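Local coordinates for putative branched-chain amino acid ABC transporter (Chromobacterium violaceum, PDB 4PYR), which binds glutathione and is probably a periplasmic-binding-protein-like lipoprotein of the LppC family that may regulate an enzyme, at residues V106-R111 / R137-F142; R122-V128 / A174-A180; Y200-N206 / V217-D221. All coordinates share one frame; numbering follows the deposited sequence.

Interaction 1 of 3, residues V106-R111 / R137-F142; sequences VEGEAR and RLGKAF. With GSH (glutathione), chain B.
Arg137 presents the side of its guanidinium to the carboxylate of Glu107, and the two side chains cross at about a right angle. The grip is bidentate: NH2 of Arg137 lies 2.7 Å from OE1 of Glu107, on its syn lone pair, and NE of Arg137 lies 2.8 Å from OE2 of Glu107. Both N-H...O angles are 160°, and both oxygens sit near the guanidinium plane although the two planar groups are turned 30° apart. The Arg137 chain bends at chi3, which turns the guanidinium toward Val106 and Glu107. One face of the guanidinium rests against Val106 CG2, the opposite face under C1 and CA1 of glutathione. NH2 does double duty, also donating to glutathione OE1 at 2.7 Å, so Glu107 fixes the rotation of the very group that holds the ligand and would help balance its charge. A water bridges Val106 N and the same glutathione oxygen.

Further along, the interface turns apolar. Ala110 CB comes 3.8 Å from both Ala141 CB and Leu138 CD2, and it also touches Leu138 O. Ala141 CB meets Glu107 CG at 3.6 Å. With these small side chains between them, the axes of segments 106-111 and 137-142 approach to 7.8 Å, crossing at -45°. Phe142 continues the packing onto Leu113 and Met117. The result is an alanine-lined helix pair with a second-shell carboxylate orienting a pocket arginine, at the glutathione site of a periplasmic-binding-protein fold.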
loop_
_atom_site.group_PDB
_atom_site.type_symbol
_atom_site.label_atom_id
_atom_site.label_comp_id
_atom_site.label_asym_id
_atom_site.label_seq_id
_atom_site.Cartn_x
_atom_site.Cartn_y
_atom_site.Cartn_z
ATOM N N VAL A 106 -1.674 -5.233 1.710
ATOM C CA VAL A 106 -1.847 -5.976 0.492
ATOM C C VAL A 106 -3.259 -6.407 0.197
ATOM O O VAL A 106 -3.635 -6.502 -0.980
ATOM C CB VAL A 106 -0.898 -7.161 0.480
ATOM C CG1 VAL A 106 0.522 -6.622 0.630
ATOM C CG2 VAL A 106 -1.278 -8.189 1.567
ATOM N N GLU A 107 -4.050 -6.656 1.246
ATOM C CA GLU A 107 -5.414 -7.095 1.049
ATOM C C GLU A 107 -6.190 -6.065 0.247
ATOM O O GLU A 107 -7.087 -6.415 -0.529
ATOM C CB GLU A 107 -6.100 -7.327 2.395
ATOM C CG GLU A 107 -5.784 -8.678 3.036
ATOM C CD GLU A 107 -4.550 -8.679 3.895
ATOM O OE1 GLU A 107 -3.814 -7.667 3.946
ATOM O OE2 GLU A 107 -4.274 -9.730 4.523
ATOM N N GLY A 108 -5.869 -4.776 0.460
ATOM C CA GLY A 108 -6.499 -3.717 -0.296
ATOM C C GLY A 108 -6.300 -3.854 -1.793
ATOM O O GLY A 108 -7.203 -3.639 -2.567
ATOM N N GLU A 109 -5.131 -4.294 -2.196
ATOM C CA GLU A 109 -4.892 -4.442 -3.612
ATOM C C GLU A 109 -5.633 -5.673 -4.160
ATOM O O GLU A 109 -6.213 -5.636 -5.253
ATOM C CB GLU A 109 -3.391 -4.540 -3.867
ATOM C CG GLU A 109 -2.636 -3.286 -3.467
ATOM C CD GLU A 109 -1.204 -3.256 -3.944
ATOM O OE1 GLU A 109 -0.861 -4.155 -4.733
ATOM O OE2 GLU A 109 -0.485 -2.302 -3.570
ATOM N N ALA A 110 -5.701 -6.742 -3.356
ATOM C CA ALA A 110 -6.422 -7.941 -3.794
ATOM C C ALA A 110 -7.883 -7.633 -3.997
ATOM O O ALA A 110 -8.474 -8.091 -4.964
ATOM C CB ALA A 110 -6.253 -9.062 -2.789
ATOM N N ARG A 111 -8.470 -6.860 -3.060
ATOM C CA ARG A 111 -9.875 -6.539 -3.178
ATOM C C ARG A 111 -10.128 -5.730 -4.452
ATOM O O ARG A 111 -11.066 -5.984 -5.213
ATOM C CB ARG A 111 -10.305 -5.748 -1.955
ATOM C CG ARG A 111 -10.469 -6.595 -0.722
ATOM C CD ARG A 111 -11.235 -5.780 0.319
ATOM N NE ARG A 111 -10.297 -4.961 1.071
ATOM C CZ ARG A 111 -9.533 -5.435 2.058
ATOM N NH1 ARG A 111 -9.615 -6.713 2.445
ATOM N NH2 ARG A 111 -8.696 -4.622 2.675
ATOM N N ARG A 137 -2.455 -14.524 1.726
ATOM C CA ARG A 137 -3.272 -13.376 2.190
ATOM C C ARG A 137 -3.991 -12.717 1.037
ATOM O O ARG A 137 -5.166 -12.367 1.138
ATOM C CB ARG A 137 -2.400 -12.352 2.878
ATOM C CG ARG A 137 -2.049 -12.752 4.302
ATOM C CD ARG A 137 -1.082 -11.779 4.999
ATOM N NE ARG A 137 -1.608 -10.422 4.996
ATOM C CZ ARG A 137 -0.961 -9.339 5.431
ATOM N NH1 ARG A 137 0.280 -9.419 5.913
ATOM N NH2 ARG A 137 -1.567 -8.163 5.365
ATOM N N LEU A 138 -3.278 -12.546 -0.093
ATOM C CA LEU A 138 -3.881 -11.956 -1.273
ATOM C C LEU A 138 -5.010 -12.799 -1.809
ATOM O O LEU A 138 -6.049 -12.315 -2.241
ATOM C CB LEU A 138 -2.820 -11.797 -2.401
ATOM C CG LEU A 138 -1.855 -10.679 -2.168
ATOM C CD1 LEU A 138 -0.773 -10.710 -3.219
ATOM C CD2 LEU A 138 -2.517 -9.329 -2.221
ATOM N N GLY A 139 -4.781 -14.102 -1.848
ATOM C CA GLY A 139 -5.761 -14.952 -2.432
ATOM C C GLY A 139 -7.057 -14.954 -1.627
ATOM O O GLY A 139 -8.102 -14.883 -2.231
ATOM N N LYS A 140 -6.942 -15.040 -0.299
ATOM C CA LYS A 140 -8.155 -14.975 0.570
ATOM C C LYS A 140 -8.913 -13.668 0.349
ATOM O O LYS A 140 -10.153 -13.673 0.173
ATOM C CB LYS A 140 -7.736 -15.160 2.045
ATOM C CG LYS A 140 -8.819 -14.873 3.087
ATOM C CD LYS A 140 -9.964 -15.848 2.982
ATOM C CE LYS A 140 -10.778 -15.790 4.270
ATOM N NZ LYS A 140 -12.214 -16.219 4.213
ATOM N N ALA A 141 -8.178 -12.550 0.358
ATOM C CA ALA A 141 -8.804 -11.261 0.188
ATOM C C ALA A 141 -9.471 -11.128 -1.172
ATOM O O ALA A 141 -10.554 -10.585 -1.285
ATOM C CB ALA A 141 -7.798 -10.161 0.447
ATOM N N PHE A 142 -8.786 -11.619 -2.241
ATOM C CA PHE A 142 -9.407 -11.622 -3.552
ATOM C C PHE A 142 -10.720 -12.443 -3.559
ATOM O O PHE A 142 -11.762 -12.016 -4.063
ATOM C CB PHE A 142 -8.403 -12.137 -4.607
ATOM C CG PHE A 142 -8.946 -12.114 -5.996
ATOM C CD1 PHE A 142 -9.873 -13.055 -6.426
ATOM C CD2 PHE A 142 -8.552 -11.132 -6.883
ATOM C CE1 PHE A 142 -10.416 -12.988 -7.689
ATOM C CE2 PHE A 142 -9.091 -11.074 -8.146
ATOM C CZ PHE A 142 -9.991 -12.011 -8.580
HETATM N N1 GSH B . -2.793 -7.325 9.599
HETATM C CA1 GSH B . -1.843 -8.106 8.835
HETATM C C1 GSH B . -2.199 -9.579 8.819
HETATM O O11 GSH B . -3.335 -9.960 8.425
HETATM O O12 GSH B . -1.321 -10.405 9.163
HETATM C CB1 GSH B . -0.426 -7.917 9.390
HETATM C CG1 GSH B . 0.029 -6.459 9.437
HETATM C CD1 GSH B . 0.128 -5.885 8.056
HETATM O OE1 GSH B . -0.287 -6.537 7.109
HETATM N N2 GSH B . 0.699 -4.662 7.992
HETATM C CA2 GSH B . 0.922 -3.881 6.767
HETATM C C2 GSH B . 2.386 -3.863 6.447
HETATM O O2 GSH B . 2.894 -4.927 6.816
HETATM C CB2 GSH B . 0.364 -2.483 6.951
HETATM S SG2 GSH B . -0.929 -2.494 8.184
HETATM N N3 GSH B . 3.100 -2.840 5.844
HETATM C CA3 GSH B . 2.669 -1.572 5.183
HETATM C C3 GSH B . 3.440 -0.301 5.550
HETATM O O31 GSH B . 3.581 0.637 4.700
HETATM O O32 GSH B . 3.927 -0.211 6.695
HETATM O O HOH W 1 0.139 -5.914 4.271
HETATM O O HOH W 2 -6.069 -11.821 3.697
HETATM O O HOH W 3 -11.411 -9.127 1.014
#

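Interaction 2 of 3, residues R122-V128 / A174-A180; sequences RAAPLLV and ADAVALA
Asp175 reaches across to the loop 122-124 and takes two successive backbone N-H groups with its carboxylate. From CB, chi1 of 70° sets CG between the backbone N and the carbonyl carbon, 3.4 Å from Ala123 N, and from there the two oxygens diverge. OD2 accepts from Ala123 N at 2.7 Å on its syn lone pair. OD1 accepts from Ala124 N at 2.9 Å, but that donor stands 45° out of the carboxylate plane. A water links OD2 to Arg122 NH1, while Asp175 N returns a bond to Ala124 O, so the loop is tied from both directions.

Beyond this clamp the chains run as parallel strands, their axes 4.5 Å apart and 21° from parallel. Leu126 N donates to Ala176 O, Ala178 N to Leu126 O, Val128 N to Ala178 O, and Ala180 N to Val128 O. On one face Leu127 CD1 packs 4.0 Å from Ala178 CB. On the other, Val128 CG2 lies 3.9 Å from Val177 CG1, and Leu126 CB meets Ala174 CB at 4.0 Å.

Strands 125-129, 155-158 and 176-180 are joined by beta-alpha-beta connections through helices 133-150 and 165-172, as in periplasmic-binding-protein folds. Strand 199-201 flanks strand 176-180, where Tyr200 OH accepts a hydrogen bond from Arg122 NE. Phe142 of helix 133-150 covers the Leu127-Ala178 face, whereas helix 165-172 lies over Leu126 and Val128.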
loop_
_atom_site.group_PDB
_atom_site.type_symbol
_atom_site.label_atom_id
_atom_site.label_comp_id
_atom_site.label_asym_id
_atom_site.label_seq_id
_atom_site.Cartn_x
_atom_site.Cartn_y
_atom_site.Cartn_z
ATOM N N ARG A 122 -14.940 -10.218 -16.607
ATOM C CA ARG A 122 -14.400 -11.566 -16.471
ATOM C C ARG A 122 -15.440 -12.343 -15.701
ATOM O O ARG A 122 -15.666 -12.068 -14.550
ATOM C CB ARG A 122 -13.076 -11.566 -15.725
ATOM C CG ARG A 122 -12.025 -10.656 -16.350
ATOM C CD ARG A 122 -12.057 -10.712 -17.866
ATOM N NE ARG A 122 -10.962 -9.916 -18.413
ATOM C CZ ARG A 122 -10.771 -9.706 -19.702
ATOM N NH1 ARG A 122 -11.585 -10.235 -20.592
ATOM N NH2 ARG A 122 -9.754 -8.953 -20.095
ATOM N N ALA A 123 -16.089 -13.291 -16.352
ATOM C CA ALA A 123 -17.191 -14.027 -15.723
ATOM C C ALA A 123 -16.751 -15.275 -14.963
ATOM O O ALA A 123 -17.441 -15.726 -14.046
ATOM C CB ALA A 123 -18.211 -14.414 -16.771
ATOM N N ALA A 124 -15.629 -15.841 -15.359
ATOM C CA ALA A 124 -15.190 -17.116 -14.821
ATOM C C ALA A 124 -13.663 -17.126 -14.684
ATOM O O ALA A 124 -12.976 -17.896 -15.335
ATOM C CB ALA A 124 -15.684 -18.257 -15.695
ATOM N N PRO A 125 -13.128 -16.245 -13.846
ATOM C CA PRO A 125 -11.687 -16.248 -13.692
ATOM C C PRO A 125 -11.220 -17.410 -12.828
ATOM O O PRO A 125 -11.970 -17.956 -12.018
ATOM C CB PRO A 125 -11.411 -14.950 -12.955
ATOM C CG PRO A 125 -12.663 -14.743 -12.149
ATOM C CD PRO A 125 -13.755 -15.177 -13.051
ATOM N N LEU A 126 -9.964 -17.787 -13.027
ATOM C CA LEU A 126 -9.287 -18.708 -12.151
ATOM C C LEU A 126 -8.303 -17.968 -11.291
ATOM O O LEU A 126 -7.418 -17.279 -11.801
ATOM C CB LEU A 126 -8.532 -19.742 -12.977
ATOM C CG LEU A 126 -7.698 -20.748 -12.166
ATOM C CD1 LEU A 126 -8.592 -21.656 -11.329
ATOM C CD2 LEU A 126 -6.744 -21.564 -13.029
ATOM N N LEU A 127 -8.461 -18.056 -9.975
ATOM C CA LEU A 127 -7.527 -17.483 -9.012
ATOM C C LEU A 127 -6.454 -18.501 -8.690
ATOM O O LEU A 127 -6.773 -19.631 -8.237
ATOM C CB LEU A 127 -8.270 -17.057 -7.720
ATOM C CG LEU A 127 -7.443 -16.606 -6.525
ATOM C CD1 LEU A 127 -6.709 -15.309 -6.804
ATOM C CD2 LEU A 127 -8.366 -16.413 -5.329
ATOM N N VAL A 128 -5.196 -18.158 -8.975
ATOM C CA VAL A 128 -4.108 -19.075 -8.707
ATOM C C VAL A 128 -3.329 -18.540 -7.552
ATOM O O VAL A 128 -2.952 -17.371 -7.571
ATOM C CB VAL A 128 -3.214 -19.176 -9.968
ATOM C CG1 VAL A 128 -1.976 -20.013 -9.660
ATOM C CG2 VAL A 128 -4.043 -19.716 -11.114
ATOM N N ALA A 174 -11.208 -21.021 -18.163
ATOM C CA ALA A 174 -11.397 -19.696 -17.558
ATOM C C ALA A 174 -11.335 -18.581 -18.595
ATOM O O ALA A 174 -10.696 -18.724 -19.646
ATOM C CB ALA A 174 -10.343 -19.471 -16.503
ATOM N N ASP A 175 -11.982 -17.458 -18.302
ATOM C CA ASP A 175 -11.891 -16.292 -19.195
ATOM C C ASP A 175 -10.873 -15.244 -18.711
ATOM O O ASP A 175 -10.681 -14.201 -19.368
ATOM C CB ASP A 175 -13.269 -15.685 -19.514
ATOM C CG ASP A 175 -13.910 -15.006 -18.335
ATOM O OD1 ASP A 175 -13.462 -15.213 -17.199
ATOM O OD2 ASP A 175 -14.881 -14.234 -18.561
ATOM N N ALA A 176 -10.206 -15.539 -17.591
ATOM C CA ALA A 176 -9.059 -14.771 -17.125
ATOM C C ALA A 176 -8.389 -15.519 -15.993
ATOM O O ALA A 176 -9.002 -16.393 -15.364
ATOM C CB ALA A 176 -9.501 -13.394 -16.645
ATOM N N VAL A 177 -7.154 -15.137 -15.701
ATOM C CA VAL A 177 -6.417 -15.680 -14.573
ATOM C C VAL A 177 -6.019 -14.558 -13.626
ATOM O O VAL A 177 -5.479 -13.557 -14.064
ATOM C CB VAL A 177 -5.186 -16.466 -15.033
ATOM C CG1 VAL A 177 -4.384 -16.977 -13.846
ATOM C CG2 VAL A 177 -5.662 -17.579 -15.905
ATOM N N ALA A 178 -6.268 -14.741 -12.340
ATOM C CA ALA A 178 -5.822 -13.821 -11.309
ATOM C C ALA A 178 -4.698 -14.459 -10.546
ATOM O O ALA A 178 -4.861 -15.576 -10.092
ATOM C CB ALA A 178 -6.977 -13.526 -10.359
ATOM N N LEU A 179 -3.550 -13.800 -10.453
ATOM C CA LEU A 179 -2.409 -14.322 -9.770
ATOM C C LEU A 179 -2.246 -13.745 -8.384
ATOM O O LEU A 179 -2.145 -12.531 -8.221
ATOM C CB LEU A 179 -1.120 -14.029 -10.555
ATOM C CG LEU A 179 -1.097 -14.564 -11.991
ATOM C CD1 LEU A 179 0.247 -14.324 -12.690
ATOM C CD2 LEU A 179 -1.380 -16.067 -12.009
ATOM N N ALA A 180 -2.179 -14.616 -7.387
ATOM C CA ALA A 180 -1.651 -14.270 -6.083
ATOM C C ALA A 180 -0.493 -15.206 -5.870
ATOM O O ALA A 180 -0.639 -16.262 -5.267
ATOM C CB ALA A 180 -2.708 -14.512 -5.021
HETATM O O HOH W 4 -14.051 -11.882 -20.352
#

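Interaction 3 of 3, residues Y200-N206 / V217-D221; sequences YGTSQLN and VRFID
Tyr200 and Arg218 pair as parallel strand neighbours within the mixed sheet of this periplasmic-binding-protein-like fold. Gly201 N donates to Arg218 O at 2.9 Å, and a weak bond runs from Ile220 N to Gly201 O. The side chains of Tyr200 and Arg218 lie alongside one another, pointing the same way: Arg218 CB makes an off-centre CH-pi contact 4.2 Å from the centroid of the Tyr200 ring, and the extended arginine chain carries CD to 3.8 Å from Tyr200 CZ. Past the strand, a 3-10 turn at 203-205 brings Leu205 CD1 to 3.9 Å from Val217 CG1. Asn206 CG, anti to its own N (chi1 -173°), is thereby turned toward Phe219 and Asp221; the amide plane stands 68° from the Phe219 ring, with ND2 3.4 Å from Phe219 CE2.

In the next shell, Asp120 and Arg122 bind Tyr200 OH, Glu109 binds Ser203 OG, and Arg249 forms a salt bridge with Asp221 while also reaching Asn206 O. Arg249 thus ties both segments to helix 245-265. Asp221 OD2 is shared, accepting Asn206 ND2 at 2.9 Å on its anti side, 20° out of the carboxylate plane.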
loop_
_atom_site.group_PDB
_atom_site.type_symbol
_atom_site.label_atom_id
_atom_site.label_comp_id
_atom_site.label_asym_id
_atom_site.label_seq_id
_atom_site.Cartn_x
_atom_site.Cartn_y
_atom_site.Cartn_z
ATOM N N TYR A 200 -3.997 -11.213 -14.688
ATOM C CA TYR A 200 -3.993 -10.080 -13.804
ATOM C C TYR A 200 -3.224 -10.354 -12.535
ATOM O O TYR A 200 -3.191 -11.488 -12.045
ATOM C CB TYR A 200 -5.430 -9.819 -13.366
ATOM C CG TYR A 200 -6.363 -9.348 -14.435
ATOM C CD1 TYR A 200 -6.929 -10.235 -15.359
ATOM C CD2 TYR A 200 -6.714 -8.002 -14.518
ATOM C CE1 TYR A 200 -7.802 -9.802 -16.325
ATOM C CE2 TYR A 200 -7.627 -7.549 -15.447
ATOM C CZ TYR A 200 -8.170 -8.418 -16.368
ATOM O OH TYR A 200 -9.092 -7.972 -17.321
ATOM N N GLY A 201 -2.624 -9.332 -11.971
ATOM C CA GLY A 201 -1.990 -9.421 -10.663
ATOM C C GLY A 201 -2.075 -8.076 -9.923
ATOM O O GLY A 201 -2.527 -7.075 -10.456
ATOM N N THR A 202 -1.576 -8.090 -8.698
ATOM C CA THR A 202 -1.387 -6.913 -7.904
ATOM C C THR A 202 0.039 -6.398 -8.077
ATOM O O THR A 202 0.804 -6.922 -8.891
ATOM C CB THR A 202 -1.669 -7.165 -6.410
ATOM O OG1 THR A 202 -0.701 -8.093 -5.887
ATOM C CG2 THR A 202 -2.998 -7.757 -6.240
ATOM N N SER A 203 0.429 -5.409 -7.273
ATOM C CA SER A 203 1.740 -4.823 -7.374
ATOM C C SER A 203 2.818 -5.814 -6.945
ATOM O O SER A 203 3.963 -5.515 -7.108
ATOM C CB SER A 203 1.834 -3.539 -6.535
ATOM O OG SER A 203 1.800 -3.788 -5.144
ATOM N N GLN A 204 2.410 -6.937 -6.331
ATOM C CA GLN A 204 3.279 -8.081 -6.065
ATOM C C GLN A 204 4.141 -8.407 -7.294
ATOM O O GLN A 204 5.320 -8.762 -7.149
ATOM C CB GLN A 204 2.411 -9.297 -5.647
ATOM C CG GLN A 204 3.158 -10.600 -5.361
ATOM C CD GLN A 204 2.189 -11.743 -5.138
ATOM O OE1 GLN A 204 1.153 -11.853 -5.829
ATOM N NE2 GLN A 204 2.518 -12.613 -4.189
ATOM N N LEU A 205 3.565 -8.265 -8.488
ATOM C CA LEU A 205 4.283 -8.632 -9.737
ATOM C C LEU A 205 5.205 -7.593 -10.295
ATOM O O LEU A 205 6.039 -7.900 -11.160
ATOM C CB LEU A 205 3.267 -9.020 -10.807
ATOM C CG LEU A 205 2.347 -10.154 -10.367
ATOM C CD1 LEU A 205 1.433 -10.488 -11.510
ATOM C CD2 LEU A 205 3.119 -11.384 -9.911
ATOM N N ASN A 206 5.064 -6.353 -9.830
ATOM C CA ASN A 206 5.851 -5.244 -10.334
ATOM C C ASN A 206 7.017 -5.010 -9.392
ATOM O O ASN A 206 6.965 -4.283 -8.403
ATOM C CB ASN A 206 4.955 -3.992 -10.491
ATOM C CG ASN A 206 5.676 -2.837 -11.165
ATOM O OD1 ASN A 206 6.706 -3.033 -11.832
ATOM N ND2 ASN A 206 5.140 -1.614 -11.021
ATOM N N VAL A 217 0.716 -8.785 -18.671
ATOM C CA VAL A 217 -0.073 -8.979 -17.475
ATOM C C VAL A 217 -0.649 -7.634 -17.070
ATOM O O VAL A 217 0.059 -6.624 -17.015
ATOM C CB VAL A 217 0.780 -9.546 -16.343
ATOM C CG1 VAL A 217 0.001 -9.565 -15.027
ATOM C CG2 VAL A 217 1.259 -10.976 -16.721
ATOM N N ARG A 218 -1.935 -7.649 -16.749
ATOM C CA ARG A 218 -2.616 -6.437 -16.303
ATOM C C ARG A 218 -2.462 -6.396 -14.775
ATOM O O ARG A 218 -2.616 -7.393 -14.083
ATOM C CB ARG A 218 -4.095 -6.470 -16.682
ATOM C CG ARG A 218 -4.361 -6.534 -18.182
ATOM C CD ARG A 218 -5.828 -6.292 -18.540
ATOM N NE ARG A 218 -6.033 -6.032 -19.961
ATOM C CZ ARG A 218 -5.851 -4.851 -20.545
ATOM N NH1 ARG A 218 -5.449 -3.798 -19.843
ATOM N NH2 ARG A 218 -6.036 -4.722 -21.852
ATOM N N PHE A 219 -2.071 -5.257 -14.240
ATOM C CA PHE A 219 -1.878 -5.181 -12.798
ATOM C C PHE A 219 -2.272 -3.793 -12.292
ATOM O O PHE A 219 -2.554 -2.897 -13.065
ATOM C CB PHE A 219 -0.421 -5.526 -12.466
ATOM C CG PHE A 219 0.570 -4.463 -12.847
ATOM C CD1 PHE A 219 0.913 -4.252 -14.164
ATOM C CD2 PHE A 219 1.171 -3.669 -11.873
ATOM C CE1 PHE A 219 1.801 -3.257 -14.517
ATOM C CE2 PHE A 219 2.111 -2.708 -12.218
ATOM C CZ PHE A 219 2.402 -2.477 -13.536
ATOM N N ILE A 220 -2.384 -3.691 -10.971
ATOM C CA ILE A 220 -2.655 -2.414 -10.324
ATOM C C ILE A 220 -1.471 -2.035 -9.477
ATOM O O ILE A 220 -0.800 -2.886 -8.884
ATOM C CB ILE A 220 -3.978 -2.440 -9.496
ATOM C CG1 ILE A 220 -3.979 -3.564 -8.473
ATOM C CG2 ILE A 220 -5.180 -2.618 -10.434
ATOM C CD1 ILE A 220 -5.185 -3.519 -7.554
ATOM N N ASP A 221 -1.180 -0.742 -9.454
ATOM C CA ASP A 221 -0.094 -0.219 -8.660
ATOM C C ASP A 221 -0.281 1.294 -8.521
ATOM O O ASP A 221 -1.223 1.854 -9.056
ATOM C CB ASP A 221 1.276 -0.541 -9.325
ATOM C CG ASP A 221 2.428 -0.667 -8.332
ATOM O OD1 ASP A 221 2.337 -0.239 -7.185
ATOM O OD2 ASP A 221 3.487 -1.243 -8.728
#

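In the fold
Interactions 2 and 3 are buried pairings of neighbouring parallel strands in one mixed sheet, joined where Tyr200 N and O bond to Val177 and Leu179. Interaction 1 is a partly buried helix pair packed against that sheet, with Leu138 resting on Ala180, and it also meets the turn after strand 199-201 in interaction 3. Their chemistry follows position. The ligand-facing end of interaction 1 depends on a charged bidentate pair, interaction 2 on regular backbone bonds with a carboxylate clamp at its more exposed end, and interaction 3 on a short ladder supplemented by side-chain polar bonds. Of the three, interaction 1 alone touches glutathione.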